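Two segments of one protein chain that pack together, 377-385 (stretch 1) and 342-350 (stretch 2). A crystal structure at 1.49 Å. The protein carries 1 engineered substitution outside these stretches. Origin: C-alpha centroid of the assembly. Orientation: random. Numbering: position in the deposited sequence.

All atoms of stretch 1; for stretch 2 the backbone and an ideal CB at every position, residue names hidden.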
# COMPACT_ATOMS: atom_id res chain seq x y z
N LYS A 377 -11.16 -4.47 16.60
CA LYS A 377 -10.12 -4.40 17.63
C LYS A 377 -9.06 -5.46 17.54
O LYS A 377 -8.07 -5.43 18.28
CB LYS A 377 -10.75 -4.45 19.04
CG LYS A 377 -11.60 -3.27 19.33
CD LYS A 377 -11.82 -3.07 20.82
CE LYS A 377 -12.24 -1.64 21.08
NZ LYS A 377 -11.16 -0.69 20.72
N LEU A 378 -9.24 -6.47 16.70
CA LEU A 378 -8.24 -7.50 16.57
C LEU A 378 -6.97 -6.94 15.91
O LEU A 378 -7.06 -6.19 14.96
CB LEU A 378 -8.76 -8.64 15.70
CG LEU A 378 -10.00 -9.42 16.14
CD1 LEU A 378 -10.38 -10.42 15.04
CD2 LEU A 378 -9.65 -10.13 17.45
N SER A 379 -5.82 -7.35 16.40
CA SER A 379 -4.54 -7.07 15.76
C SER A 379 -3.56 -8.20 15.98
O SER A 379 -3.60 -8.89 17.01
CB SER A 379 -3.99 -5.71 16.14
OG SER A 379 -3.63 -5.68 17.52
N SER A 380 -2.69 -8.45 14.98
CA SER A 380 -1.80 -9.59 14.94
C SER A 380 -0.38 -9.22 15.36
O SER A 380 0.16 -8.21 14.90
CB SER A 380 -1.72 -10.15 13.52
OG SER A 380 -0.87 -11.26 13.46
N GLU A 381 0.24 -10.02 16.21
CA GLU A 381 1.64 -9.89 16.50
C GLU A 381 2.52 -10.80 15.64
O GLU A 381 3.74 -10.85 15.83
CB GLU A 381 1.90 -10.13 18.00
CG GLU A 381 1.71 -11.57 18.41
CD GLU A 381 1.81 -11.75 19.92
OE1 GLU A 381 1.33 -10.89 20.69
OE2 GLU A 381 2.42 -12.76 20.27
N LYS A 382 1.95 -11.52 14.68
CA LYS A 382 2.69 -12.51 13.95
C LYS A 382 3.35 -12.00 12.69
O LYS A 382 2.86 -11.06 12.02
CB LYS A 382 1.81 -13.72 13.62
CG LYS A 382 1.45 -14.44 14.92
CD LYS A 382 0.67 -15.71 14.70
CE LYS A 382 0.65 -16.52 16.02
NZ LYS A 382 0.30 -17.92 15.72
N THR A 383 4.45 -12.68 12.37
CA THR A 383 4.97 -12.72 11.03
C THR A 383 4.69 -14.06 10.43
O THR A 383 4.70 -15.08 11.12
CB THR A 383 6.46 -12.37 10.90
OG1 THR A 383 7.25 -13.35 11.54
CG2 THR A 383 6.73 -11.01 11.48
N ARG A 384 4.44 -14.07 9.12
CA ARG A 384 4.14 -15.32 8.41
C ARG A 384 4.99 -15.32 7.16
O ARG A 384 4.95 -14.35 6.43
CB ARG A 384 2.66 -15.45 8.11
CG ARG A 384 1.73 -15.23 9.30
CD ARG A 384 1.50 -13.76 9.64
NE ARG A 384 0.10 -13.42 9.82
CZ ARG A 384 -0.34 -12.18 9.92
NH1 ARG A 384 0.53 -11.18 9.99
NH2 ARG A 384 -1.64 -11.91 9.92
N ILE A 385 5.69 -16.41 6.89
CA ILE A 385 6.67 -16.45 5.82
C ILE A 385 6.30 -17.57 4.87
O ILE A 385 6.08 -18.70 5.33
CB ILE A 385 8.07 -16.69 6.36
CG1 ILE A 385 8.46 -15.57 7.33
CG2 ILE A 385 9.03 -16.78 5.21
CD1 ILE A 385 9.75 -15.79 8.08
N UNK A 342 -1.79 -22.08 5.22
CA UNK A 342 -0.93 -21.95 6.36
C UNK A 342 -0.87 -20.61 7.06
O UNK A 342 -0.20 -20.51 8.07
CB UNK A 342 0.49 -22.32 5.92
N UNK A 343 -1.51 -19.59 6.50
CA UNK A 343 -1.47 -18.27 7.08
C UNK A 343 -2.11 -18.21 8.49
O UNK A 343 -3.32 -18.39 8.63
CB UNK A 343 -2.18 -17.29 6.14
N UNK A 344 -1.29 -17.92 9.49
CA UNK A 344 -1.79 -17.60 10.82
C UNK A 344 -2.47 -16.27 10.81
O UNK A 344 -2.08 -15.38 10.05
CB UNK A 344 -0.66 -17.61 11.85
N UNK A 345 -3.49 -16.06 11.66
CA UNK A 345 -4.16 -14.74 11.73
C UNK A 345 -4.65 -14.34 10.34
O UNK A 345 -4.46 -13.21 9.90
CB UNK A 345 -3.22 -13.67 12.29
N UNK A 346 -5.28 -15.30 9.64
CA UNK A 346 -5.80 -15.03 8.31
C UNK A 346 -6.98 -14.07 8.35
O UNK A 346 -7.35 -13.46 7.34
CB UNK A 346 -6.21 -16.34 7.63
N UNK A 347 -7.55 -13.88 9.55
CA UNK A 347 -8.55 -12.90 9.83
C UNK A 347 -8.01 -11.52 10.21
O UNK A 347 -8.78 -10.63 10.57
CB UNK A 347 -9.45 -13.43 10.95
N UNK A 348 -6.68 -11.35 10.12
CA UNK A 348 -5.97 -10.11 10.50
C UNK A 348 -4.97 -9.77 9.43
O UNK A 348 -3.79 -9.59 9.74
CB UNK A 348 -5.27 -10.25 11.85
N UNK A 349 -5.44 -9.71 8.18
CA UNK A 349 -4.56 -9.36 7.07
C UNK A 349 -4.77 -7.94 6.58
O UNK A 349 -3.87 -7.41 5.89
CB UNK A 349 -4.77 -10.34 5.91
N UNK A 350 -5.86 -7.28 6.93
CA UNK A 350 -5.99 -5.87 6.59
C UNK A 350 -4.96 -5.06 7.33
O UNK A 350 -4.77 -5.24 8.54
CB UNK A 350 -7.40 -5.36 6.91

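Position 342 has phi/psi of 99/-7, and nothing of stretch 1 lies within 5.5 Å of its ideal CB. Positive phi by itself favours glycine: G342.

At 343 the CA-to-CB bond points sideways, and R384 CG is 5.4 Å from the ideal CB. A short side chain would stop short of the arginine; a long, flexible one could curl back to it, whether apolar or acidic. M343 does so, bringing SD to 3.4 Å from R384 NE, oblique to the guanidinium.

Position 344 points toward stretch 1, but the ideal CB already lies 3.7 Å from K382 CD and 4.2 Å from R384 CG. Aliphatic methylenes line the site, so a small residue such as alanine, serine or threonine seems reasonable. It is S344: its CB packs on K382 CD at 3.7 Å, while OG bonds elsewhere in the structure. The backbone needs no particular side chain to accept R384 NE at S344 O, a nearly straight hydrogen bond of 2.9 Å.

Position 345 combines phi/psi of 55/45, a left-handed conformation that glycine, asparagine and aspartate tolerate best, with a polar setting: the ideal CB is 3.6 Å from S380 OG and 3.3 Å from R384 NH2. Because S380 OG already accepts from K382 N (3.1 Å), its own proton is free for an acceptor here. D345 supplies it, S380 OG donating to D345 OD2 at 2.6 Å. The same OD2 takes a hydrogen bond from a water (2.7 Å) that accepts from E381 N (3.0 Å).

Position 346 points away from stretch 1, which leaves the choice open; A346 makes no contact.

At 347 the bond runs sideways, with L378 CD1 5.2 Å from the ideal CB. Many medium-sized residues would serve. N347, chi1 p, brings ND2 to 3.7 Å from L378 CD1.

Position 348 faces stretch 1, its ideal CB 3.9 Å from S380 CB. A side chain extended along the backbone from S380 to L378 suits it, long and apolar for preference. M348 lays SD 3.4 Å from S379 C and 4.1 Å from L378 CB. It also closes the type I turn from D345, with M348 N donating to D345 O (2.9 Å). R384 NH2 reads both ends of that turn, donating to D345 O at 3.1 Å and M348 O at 3.2 Å.

Position 349 points away, yet a branched aliphatic could reach back, as L349 does, CD2 lying 3.9 Å from R384 NH2; 350 is out of reach, and E350 bonds elsewhere in the structure.

Stretch 2 (342-350) GMSDANMLE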
# COMPACT_ATOMS: atom_id res chain seq x y z
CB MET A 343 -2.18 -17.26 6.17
CG MET A 343 -2.26 -15.85 6.75
SD MET A 343 -0.72 -14.95 6.84
CE MET A 343 -0.49 -14.58 5.08
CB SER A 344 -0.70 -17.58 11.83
OG SER A 344 -0.22 -18.90 12.01
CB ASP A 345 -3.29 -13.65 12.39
CG ASP A 345 -3.03 -13.94 13.85
OD1 ASP A 345 -3.86 -14.70 14.42
OD2 ASP A 345 -2.10 -13.37 14.40
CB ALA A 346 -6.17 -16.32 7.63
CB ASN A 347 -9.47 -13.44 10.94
CG ASN A 347 -8.73 -13.71 12.25
OD1 ASN A 347 -7.55 -13.98 12.30
ND2 ASN A 347 -9.49 -13.63 13.35
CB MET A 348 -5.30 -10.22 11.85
CG MET A 348 -6.26 -10.67 12.92
SD MET A 348 -5.42 -10.63 14.53
CE MET A 348 -6.25 -11.93 15.41
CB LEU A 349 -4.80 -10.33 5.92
CG LEU A 349 -4.25 -11.74 6.19
CD1 LEU A 349 -4.73 -12.71 5.09
CD2 LEU A 349 -2.73 -11.68 6.22
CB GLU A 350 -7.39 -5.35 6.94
CG GLU A 350 -8.47 -5.91 6.00
CD GLU A 350 -9.83 -5.23 6.09
OE1 GLU A 350 -9.95 -4.15 6.74
OE2 GLU A 350 -10.79 -5.77 5.48
O HOH W 1 -1.24 -12.57 16.85
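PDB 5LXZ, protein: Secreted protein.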